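Local coordinates for protein ferric-chelate reductase (NAD(P)H) (Archaeoglobus fulgidus, PDB 1I0R) that reduces chelated ferric iron to ferrous iron with NADH or NADPH as electron donor, working as a flavin-binding homodimer, at residues Thr31-Thr36 and Gln41-Leu46. Residues are numbered along the deposited sequence; the frame is centred on the assembly and turned at random.
Sequences TVFQLT and QIAVCL
Phe33 and Ala43 exchange two backbone hydrogen bonds, Ala43 N to Phe33 O at 2.8 Å and almost straight (179°), and Phe33 N to Ala43 O at 3.1 Å. They form a hydrogen-bonded pair in the antiparallel hairpin of strands 23-37 and 40-47, neighbours in the closed six-stranded barrel of this flavin reductase-like domain. Leu35 N binds Gln41 O on the turn side, and Cys45 N binds Thr31 O at the far end, where both residues belong to the FMN site. Gln41 N makes a weak bond to Thr36 O at 3.3 Å. That carbonyl has a second donor, Gln34 NE2 at 3.0 Å, which sits above the carbonyl plane while the oxygen lies in the plane of the Gln34 amide. The extended glutamine chain carries the amide along to Thr36 O, while CB and CG lie against Ile42 CD1, CB at 3.8 Å. Cut back to an alanine, Gln34 would keep that CB contact but probably cost Thr36 O its NE2 donor and Ile42 CD1 its CG neighbour. Thr36 OG1 turns to Pro39 O in the turn itself. On the face carrying Gln34, Val32 spreads its two methyls, CG1 to Ile42 CG2 and CG2 to Val44 CG1; Val64 of strand 61-67 packs against both valines. On the other face, the Phe33 side chain leaves between its backbone N and carbonyl carbon (chi1 53°), which in the conformer described here swings the ring across to the partner strand; Phe33 of the second subunit stacks with it. Leu35 CG touches Ala43 CB from the turn side, and Thr31 CG2 lies in plane at the ring's edge, 3.6 Å from Cys45 CB. Ala43 CB sits over the centre of one ring face in a CH-pi contact, 4.0 Å from the Phe33 centroid and 12° off its normal.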
ATOM      1  N   THR B  31       3.129   1.984  -5.643  1.00 17.50           N
ATOM      2  CA  THR B  31       2.650   0.713  -5.094  1.00 17.49           C
ATOM      3  C   THR B  31       3.752  -0.160  -4.511  1.00 17.14           C
ATOM      4  O   THR B  31       4.263  -1.092  -5.159  1.00 16.99           O
ATOM      5  CB  THR B  31       1.824  -0.032  -6.169  1.00 18.33           C
ATOM      6  OG1 THR B  31       0.766   0.839  -6.615  1.00 20.08           O
ATOM      7  CG2 THR B  31       1.180  -1.298  -5.601  1.00 18.92           C
ATOM      8  N   VAL B  32       4.123   0.181  -3.277  1.00 16.15           N
ATOM      9  CA  VAL B  32       5.163  -0.497  -2.511  1.00 16.05           C
ATOM     10  C   VAL B  32       4.589  -0.673  -1.117  1.00 15.44           C
ATOM     11  O   VAL B  32       4.097   0.288  -0.509  1.00 15.68           O
ATOM     12  CB  VAL B  32       6.436   0.361  -2.402  1.00 16.41           C
ATOM     13  CG1 VAL B  32       7.436  -0.298  -1.471  1.00 17.12           C
ATOM     14  CG2 VAL B  32       7.029   0.588  -3.813  1.00 17.84           C
ATOM     15  N   PHE B  33       4.631  -1.899  -0.624  1.00 14.75           N
ATOM     16  CA  PHE B  33       4.069  -2.185   0.683  1.00 15.06           C
ATOM     17  C   PHE B  33       4.703  -3.390   1.341  1.00 14.67           C
ATOM     18  O   PHE B  33       5.121  -4.331   0.679  1.00 15.38           O
ATOM     19  CB  PHE B  33       2.533  -2.325   0.590  0.60 16.11           C
ATOM     20  CG  PHE B  33       2.031  -3.305  -0.449  0.60 17.72           C
ATOM     21  CD1 PHE B  33       1.585  -4.558  -0.068  0.60 18.08           C
ATOM     22  CD2 PHE B  33       1.870  -2.922  -1.777  0.60 18.67           C
ATOM     23  CE1 PHE B  33       0.966  -5.425  -1.001  0.60 19.08           C
ATOM     24  CE2 PHE B  33       1.262  -3.773  -2.711  0.60 19.23           C
ATOM     25  CZ  PHE B  33       0.807  -5.026  -2.317  0.60 19.00           C
ATOM     26  N   GLN B  34       4.783  -3.363   2.664  1.00 14.65           N
ATOM     27  CA  GLN B  34       5.305  -4.504   3.400  1.00 15.18           C
ATOM     28  C   GLN B  34       4.189  -5.552   3.489  1.00 15.96           C
ATOM     29  O   GLN B  34       3.051  -5.215   3.829  1.00 17.11           O
ATOM     30  CB  GLN B  34       5.722  -4.079   4.821  1.00 15.31           C
ATOM     31  CG  GLN B  34       6.264  -5.246   5.665  1.00 15.03           C
ATOM     32  CD  GLN B  34       6.847  -4.791   7.000  1.00 16.21           C
ATOM     33  OE1 GLN B  34       6.898  -3.586   7.294  1.00 17.54           O
ATOM     34  NE2 GLN B  34       7.296  -5.757   7.809  1.00 15.99           N
ATOM     35  N   LEU B  35       4.516  -6.812   3.232  1.00 15.88           N
ATOM     36  CA  LEU B  35       3.496  -7.874   3.300  1.00 17.47           C
ATOM     37  C   LEU B  35       3.524  -8.675   4.581  1.00 17.39           C
ATOM     38  O   LEU B  35       2.461  -9.039   5.120  1.00 16.79           O
ATOM     39  CB  LEU B  35       3.674  -8.843   2.132  1.00 19.35           C
ATOM     40  CG  LEU B  35       3.492  -8.210   0.751  1.00 20.22           C
ATOM     41  CD1 LEU B  35       3.158  -9.302  -0.246  1.00 20.98           C
ATOM     42  CD2 LEU B  35       2.333  -7.233   0.795  1.00 21.86           C
ATOM     43  N   THR B  36       4.734  -8.948   5.066  1.00 17.13           N
ATOM     44  CA  THR B  36       4.929  -9.788   6.251  1.00 17.31           C
ATOM     45  C   THR B  36       6.070  -9.268   7.127  1.00 18.08           C
ATOM     46  O   THR B  36       6.894  -8.461   6.673  1.00 16.84           O
ATOM     47  CB  THR B  36       5.290 -11.248   5.835  1.00 16.85           C
ATOM     48  OG1 THR B  36       6.560 -11.267   5.171  1.00 17.99           O
ATOM     49  CG2 THR B  36       4.244 -11.823   4.853  1.00 16.92           C
ATOM     50  N   GLN B  41       9.067  -9.061   4.248  1.00 18.03           N
ATOM     51  CA  GLN B  41       8.907  -9.116   2.799  1.00 17.21           C
ATOM     52  C   GLN B  41       8.223  -7.840   2.323  1.00 17.07           C
ATOM     53  O   GLN B  41       7.284  -7.330   2.957  1.00 16.25           O
ATOM     54  CB  GLN B  41       8.087 -10.343   2.378  1.00 17.52           C
ATOM     55  CG  GLN B  41       8.804 -11.616   2.716  1.00 18.13           C
ATOM     56  CD  GLN B  41       8.005 -12.847   2.357  1.00 19.55           C
ATOM     57  OE1 GLN B  41       6.929 -13.101   2.933  1.00 20.17           O
ATOM     58  NE2 GLN B  41       8.514 -13.619   1.414  1.00 19.30           N
ATOM     59  N   ILE B  42       8.707  -7.330   1.195  1.00 16.14           N
ATOM     60  CA  ILE B  42       8.204  -6.089   0.583  1.00 17.15           C
ATOM     61  C   ILE B  42       7.723  -6.382  -0.825  1.00 16.43           C
ATOM     62  O   ILE B  42       8.385  -7.098  -1.573  1.00 16.82           O
ATOM     63  CB  ILE B  42       9.327  -5.019   0.458  1.00 18.74           C
ATOM     64  CG1 ILE B  42       9.988  -4.788   1.817  1.00 20.19           C
ATOM     65  CG2 ILE B  42       8.758  -3.711  -0.102  1.00 19.19           C
ATOM     66  CD1 ILE B  42       9.025  -4.418   2.946  1.00 21.15           C
ATOM     67  N   ALA B  43       6.569  -5.838  -1.181  1.00 15.83           N
ATOM     68  CA  ALA B  43       6.030  -6.031  -2.521  1.00 15.31           C
ATOM     69  C   ALA B  43       6.117  -4.739  -3.327  1.00 15.61           C
ATOM     70  O   ALA B  43       5.943  -3.639  -2.781  1.00 15.32           O
ATOM     71  CB  ALA B  43       4.570  -6.474  -2.440  1.00 15.91           C
ATOM     72  N   VAL B  44       6.435  -4.878  -4.619  1.00 15.30           N
ATOM     73  CA  VAL B  44       6.427  -3.727  -5.523  1.00 16.19           C
ATOM     74  C   VAL B  44       5.662  -4.190  -6.757  1.00 16.04           C
ATOM     75  O   VAL B  44       5.904  -5.274  -7.258  1.00 16.79           O
ATOM     76  CB  VAL B  44       7.870  -3.218  -5.947  1.00 16.76           C
ATOM     77  CG1 VAL B  44       8.641  -2.711  -4.720  1.00 18.79           C
ATOM     78  CG2 VAL B  44       8.661  -4.310  -6.594  1.00 17.96           C
ATOM     79  N   CYS B  45       4.707  -3.385  -7.224  1.00 16.87           N
ATOM     80  CA  CYS B  45       3.916  -3.770  -8.390  1.00 17.15           C
ATOM     81  C   CYS B  45       4.347  -2.871  -9.548  1.00 17.81           C
ATOM     82  O   CYS B  45       4.167  -1.663  -9.489  1.00 18.45           O
ATOM     83  CB  CYS B  45       2.424  -3.599  -8.073  1.00 17.71           C
ATOM     84  SG  CYS B  45       1.337  -4.351  -9.291  1.00 20.24           S
ATOM     85  N   LEU B  46       4.928  -3.492 -10.579  1.00 17.77           N
ATOM     86  CA  LEU B  46       5.460  -2.777 -11.747  1.00 19.48           C
ATOM     87  C   LEU B  46       4.771  -3.165 -13.045  1.00 19.48           C
ATOM     88  O   LEU B  46       4.468  -4.331 -13.264  1.00 19.38           O
ATOM     89  CB  LEU B  46       6.951  -3.092 -11.894  1.00 19.55           C
ATOM     90  CG  LEU B  46       7.749  -2.886 -10.604  1.00 20.07           C
ATOM     91  CD1 LEU B  46       9.205  -3.405 -10.760  1.00 21.58           C
ATOM     92  CD2 LEU B  46       7.748  -1.392 -10.285  1.00 21.28           C
TER